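Local coordinates for ML032222a iGluR (Mnemiopsis leidyi, PDB 4YKI), which binds glycine in the ligand-binding domain of a ctenophore ionotropic glutamate receptor subunit, probably helping to gate its ion channel, at residues B[11-23]-B[32-44]. Sequence-based numbering, arbitrary orientation. Where two conformers were deposited one is given.
Sequences RLGSVEEQPFMFF and DCWSGMVNDMVVK
In the short antiparallel hairpin of strands 22-23 and 34-35, which runs on into helix 37-49, Phe22 and Ser35 form the hydrogen-bonded pair joining the two strands, with Phe22 N to Ser35 O at 2.7 Å and Ser35 N to Phe22 O at 3.1 Å. Beyond Gly36, the N-cap residue, the first turn of the helix uses its N-H groups on the incoming loop: Met37 N donates to Pro19 O through a nearly linear N-H...O (174°), while Val38 N donates to Phe20 O at 2.9 Å. The Trp34 indole packs between Phe23, Met21 and the backbone of Ser14 and Val15. Phe23, with CG anti to its own N (chi1 178°), lays CD1 over one indole face, 3.4 Å from Trp34 CE2, the ring planes inclined at 49°. Bent at chi2 and chi3, Met21 crosses the indole at about a right angle and brings CE within 3.7 Å of Trp34 CE3, while the edge of the indole abuts the backbone of Val15. Replacing Trp34 with an alanine would probably open a gap beneath Phe23 and leave the Met21 thioether freer to turn. Farther along, Leu12 CD1 and Val42 CG1 meet tip to tip at 3.5 Å. The loop held by the helix start also carries Glu17, which touches the bound glycine and forms a salt bridge with Arg144. The fold is the bilobed, periplasmic-binding-protein-like ligand-binding domain of ionotropic glutamate receptors.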
loop_
_atom_site.group_PDB
_atom_site.type_symbol
_atom_site.label_atom_id
_atom_site.label_comp_id
_atom_site.label_asym_id
_atom_site.label_seq_id
_atom_site.Cartn_x
_atom_site.Cartn_y
_atom_site.Cartn_z
ATOM N N ARG B 11 20.462 -6.466 13.157
ATOM C CA ARG B 11 21.291 -6.301 11.983
ATOM C C ARG B 11 20.351 -5.999 10.830
ATOM O O ARG B 11 19.468 -6.803 10.528
ATOM C CB ARG B 11 22.117 -7.565 11.722
ATOM C CG ARG B 11 23.128 -7.940 12.837
ATOM C CD ARG B 11 22.567 -8.810 13.995
ATOM N NE ARG B 11 21.681 -9.822 13.460
ATOM C CZ ARG B 11 22.046 -10.941 12.852
ATOM N NH1 ARG B 11 23.317 -11.326 12.832
ATOM N NH2 ARG B 11 21.103 -11.686 12.281
ATOM N N LEU B 12 20.523 -4.843 10.218
ATOM C CA LEU B 12 19.592 -4.354 9.198
ATOM C C LEU B 12 20.248 -4.343 7.835
ATOM O O LEU B 12 21.284 -3.701 7.646
ATOM C CB LEU B 12 19.110 -2.940 9.547
ATOM C CG LEU B 12 18.426 -2.817 10.914
ATOM C CD1 LEU B 12 18.059 -1.353 11.153
ATOM C CD2 LEU B 12 17.203 -3.716 11.004
ATOM N N GLY B 13 19.682 -5.070 6.879
ATOM C CA GLY B 13 20.195 -5.047 5.523
ATOM C C GLY B 13 19.841 -3.747 4.838
ATOM O O GLY B 13 18.682 -3.309 4.901
ATOM N N SER B 14 20.799 -3.156 4.147
ATOM C CA SER B 14 20.543 -1.953 3.383
ATOM C C SER B 14 21.671 -1.716 2.390
ATOM O O SER B 14 22.734 -2.358 2.463
ATOM C CB SER B 14 20.372 -0.719 4.297
ATOM O OG SER B 14 19.625 0.296 3.640
ATOM N N VAL B 15 21.405 -0.805 1.462
ATOM C CA VAL B 15 22.387 -0.279 0.525
ATOM C C VAL B 15 22.013 1.171 0.238
ATOM O O VAL B 15 20.891 1.584 0.495
ATOM C CB VAL B 15 22.424 -1.043 -0.826
ATOM C CG1 VAL B 15 22.877 -2.457 -0.653
ATOM C CG2 VAL B 15 21.091 -0.993 -1.568
ATOM N N GLU B 16 22.924 1.941 -0.337
ATOM C CA GLU B 16 22.551 3.268 -0.807
ATOM C C GLU B 16 21.519 3.169 -1.924
ATOM O O GLU B 16 21.671 2.382 -2.840
ATOM C CB GLU B 16 23.752 4.060 -1.297
ATOM C CG GLU B 16 23.418 5.414 -1.884
ATOM C CD GLU B 16 24.650 6.285 -1.936
ATOM O OE1 GLU B 16 25.514 6.047 -2.805
ATOM O OE2 GLU B 16 24.816 7.134 -1.057
ATOM N N GLU B 17 20.471 3.983 -1.819
ATOM C CA GLU B 17 19.457 4.169 -2.856
ATOM C C GLU B 17 18.758 5.492 -2.551
ATOM O O GLU B 17 17.828 5.541 -1.743
ATOM C CB GLU B 17 18.439 3.028 -2.875
ATOM C CG GLU B 17 17.329 3.247 -3.906
ATOM C CD GLU B 17 17.109 2.089 -4.849
ATOM O OE1 GLU B 17 18.091 1.604 -5.437
ATOM O OE2 GLU B 17 15.939 1.675 -5.036
ATOM N N GLN B 18 19.223 6.565 -3.158
ATOM C CA GLN B 18 18.727 7.883 -2.798
ATOM C C GLN B 18 17.294 8.016 -3.312
ATOM O O GLN B 18 16.992 7.557 -4.406
ATOM C CB GLN B 18 19.654 8.973 -3.353
ATOM C CG GLN B 18 21.058 8.817 -2.772
ATOM C CD GLN B 18 22.077 9.806 -3.271
ATOM O OE1 GLN B 18 21.754 10.773 -3.950
ATOM N NE2 GLN B 18 23.338 9.569 -2.918
ATOM N N PRO B 19 16.398 8.635 -2.526
ATOM C CA PRO B 19 16.601 9.390 -1.290
ATOM C C PRO B 19 16.254 8.554 -0.048
ATOM O O PRO B 19 16.135 9.106 1.046
ATOM C CB PRO B 19 15.591 10.520 -1.434
ATOM C CG PRO B 19 14.433 9.857 -2.075
ATOM C CD PRO B 19 15.034 8.846 -3.051
ATOM N N PHE B 20 16.080 7.252 -0.219
ATOM C CA PHE B 20 15.770 6.346 0.868
ATOM C C PHE B 20 16.966 6.128 1.795
ATOM O O PHE B 20 16.813 6.186 3.016
ATOM C CB PHE B 20 15.255 5.039 0.281
ATOM C CG PHE B 20 13.994 5.215 -0.522
ATOM C CD1 PHE B 20 12.802 5.509 0.105
ATOM C CD2 PHE B 20 14.014 5.143 -1.902
ATOM C CE1 PHE B 20 11.643 5.704 -0.627
ATOM C CE2 PHE B 20 12.857 5.338 -2.641
ATOM C CZ PHE B 20 11.674 5.621 -2.007
ATOM N N MET B 21 18.142 5.916 1.214
ATOM C CA MET B 21 19.392 5.765 1.969
ATOM C C MET B 21 20.525 6.415 1.196
ATOM O O MET B 21 20.631 6.259 -0.023
ATOM C CB MET B 21 19.755 4.308 2.229
ATOM C CG MET B 21 18.926 3.633 3.300
ATOM S SD MET B 21 19.119 4.438 4.901
ATOM C CE MET B 21 19.277 3.005 5.942
ATOM N N PHE B 22 21.354 7.127 1.960
ATOM C CA PHE B 22 22.618 7.705 1.532
ATOM C C PHE B 22 23.696 7.059 2.410
ATOM O O PHE B 22 23.528 6.986 3.627
ATOM C CB PHE B 22 22.638 9.220 1.783
ATOM C CG PHE B 22 21.610 10.011 0.999
ATOM C CD1 PHE B 22 20.275 10.027 1.378
ATOM C CD2 PHE B 22 22.004 10.813 -0.056
ATOM C CE1 PHE B 22 19.349 10.770 0.670
ATOM C CE2 PHE B 22 21.082 11.567 -0.751
ATOM C CZ PHE B 22 19.764 11.551 -0.389
ATOM N N PHE B 23 24.788 6.604 1.798
ATOM C CA PHE B 23 25.892 5.965 2.525
ATOM C C PHE B 23 27.179 6.736 2.274
ATOM O O PHE B 23 27.654 6.814 1.147
ATOM C CB PHE B 23 26.067 4.497 2.090
ATOM C CG PHE B 23 27.223 3.797 2.763
ATOM C CD1 PHE B 23 27.182 3.516 4.107
ATOM C CD2 PHE B 23 28.359 3.439 2.046
ATOM C CE1 PHE B 23 28.236 2.895 4.733
ATOM C CE2 PHE B 23 29.416 2.799 2.676
ATOM C CZ PHE B 23 29.358 2.539 4.023
ATOM N N ASP B 32 26.430 6.298 11.753
ATOM C CA ASP B 32 26.594 7.694 11.336
ATOM C C ASP B 32 26.859 7.855 9.862
ATOM O O ASP B 32 26.702 8.945 9.342
ATOM C CB ASP B 32 27.804 8.342 12.019
ATOM C CG ASP B 32 27.626 8.558 13.477
ATOM O OD1 ASP B 32 26.475 8.596 13.950
ATOM O OD2 ASP B 32 28.671 8.744 14.141
ATOM N N CYS B 33 27.286 6.784 9.210
ATOM C CA CYS B 33 27.521 6.814 7.772
ATOM C C CYS B 33 26.240 6.855 6.951
ATOM O O CYS B 33 26.278 7.130 5.756
ATOM C CB CYS B 33 28.355 5.622 7.331
ATOM S SG CYS B 33 30.018 5.571 8.019
ATOM N N TRP B 34 25.109 6.589 7.597
ATOM C CA TRP B 34 23.830 6.417 6.919
ATOM C C TRP B 34 22.902 7.596 7.193
ATOM O O TRP B 34 22.872 8.120 8.302
ATOM C CB TRP B 34 23.164 5.124 7.376
ATOM C CG TRP B 34 23.914 3.889 6.978
ATOM C CD1 TRP B 34 24.947 3.292 7.658
ATOM C CD2 TRP B 34 23.702 3.094 5.809
ATOM N NE1 TRP B 34 25.381 2.188 6.984
ATOM C CE2 TRP B 34 24.627 2.034 5.851
ATOM C CE3 TRP B 34 22.806 3.167 4.739
ATOM C CZ2 TRP B 34 24.676 1.046 4.866
ATOM C CZ3 TRP B 34 22.862 2.186 3.756
ATOM C CH2 TRP B 34 23.798 1.145 3.824
ATOM N N SER B 35 22.143 7.998 6.176
ATOM C CA SER B 35 21.131 9.027 6.306
ATOM C C SER B 35 20.056 8.766 5.251
ATOM O O SER B 35 20.251 7.985 4.327
ATOM C CB SER B 35 21.727 10.425 6.146
ATOM O OG SER B 35 22.344 10.569 4.879
ATOM N N GLY B 36 18.921 9.440 5.381
ATOM C CA GLY B 36 17.861 9.365 4.398
ATOM C C GLY B 36 16.515 9.032 5.010
ATOM O O GLY B 36 16.389 8.905 6.229
ATOM N N MET B 37 15.497 8.927 4.160
ATOM C CA MET B 37 14.144 8.633 4.614
ATOM C C MET B 37 14.072 7.347 5.421
ATOM O O MET B 37 13.457 7.311 6.496
ATOM C CB MET B 37 13.210 8.557 3.411
ATOM C CG MET B 37 11.811 8.097 3.767
ATOM S SD MET B 37 10.722 8.179 2.354
ATOM C CE MET B 37 9.153 7.685 3.058
ATOM N N VAL B 38 14.662 6.275 4.908
ATOM C CA VAL B 38 14.603 5.009 5.625
ATOM C C VAL B 38 15.387 5.085 6.940
ATOM O O VAL B 38 14.955 4.571 7.965
ATOM C CB VAL B 38 15.065 3.825 4.735
ATOM C CG1 VAL B 38 15.296 2.563 5.538
ATOM C CG2 VAL B 38 13.996 3.570 3.663
ATOM N N ASN B 39 16.554 5.728 6.925
ATOM C CA ASN B 39 17.295 5.903 8.155
ATOM C C ASN B 39 16.464 6.618 9.219
ATOM O O ASN B 39 16.478 6.241 10.381
ATOM C CB ASN B 39 18.603 6.650 7.921
ATOM C CG ASN B 39 19.431 6.726 9.181
ATOM O OD1 ASN B 39 19.873 5.713 9.707
ATOM N ND2 ASN B 39 19.644 7.931 9.675
ATOM N N ASP B 40 15.757 7.670 8.823
ATOM C CA ASP B 40 14.909 8.400 9.769
ATOM C C ASP B 40 13.813 7.491 10.336
ATOM O O ASP B 40 13.490 7.583 11.504
ATOM C CB ASP B 40 14.271 9.637 9.111
ATOM C CG ASP B 40 15.232 10.790 8.914
ATOM O OD1 ASP B 40 16.353 10.760 9.454
ATOM O OD2 ASP B 40 14.810 11.752 8.246
ATOM N N MET B 41 13.248 6.611 9.510
ATOM C CA MET B 41 12.280 5.624 9.981
ATOM C C MET B 41 12.906 4.673 11.005
ATOM O O MET B 41 12.311 4.405 12.044
ATOM C CB MET B 41 11.733 4.829 8.796
ATOM C CG MET B 41 10.903 5.665 7.840
ATOM S SD MET B 41 10.557 4.898 6.264
ATOM C CE MET B 41 9.500 3.515 6.734
ATOM N N VAL B 42 14.098 4.171 10.703
ATOM C CA VAL B 42 14.790 3.224 11.588
ATOM C C VAL B 42 15.131 3.876 12.923
ATOM O O VAL B 42 14.963 3.272 13.974
ATOM C CB VAL B 42 16.061 2.666 10.917
ATOM C CG1 VAL B 42 16.933 1.914 11.913
ATOM C CG2 VAL B 42 15.705 1.761 9.756
ATOM N N VAL B 43 15.614 5.110 12.879
ATOM C CA VAL B 43 15.954 5.824 14.101
ATOM C C VAL B 43 14.730 5.924 15.013
ATOM O O VAL B 43 14.804 5.661 16.210
ATOM C CB VAL B 43 16.522 7.230 13.804
ATOM C CG1 VAL B 43 16.576 8.088 15.055
ATOM C CG2 VAL B 43 17.922 7.126 13.202
ATOM N N LYS B 44 13.597 6.328 14.454
ATOM C CA LYS B 44 12.377 6.439 15.244
ATOM C C LYS B 44 11.899 5.083 15.785
ATOM O O LYS B 44 11.492 4.986 16.929
ATOM C CB LYS B 44 11.282 7.106 14.412
ATOM C CG LYS B 44 10.072 7.585 15.191
ATOM C CD LYS B 44 10.405 8.654 16.240
ATOM C CE LYS B 44 10.961 9.939 15.612
ATOM N NZ LYS B 44 11.092 11.093 16.573
#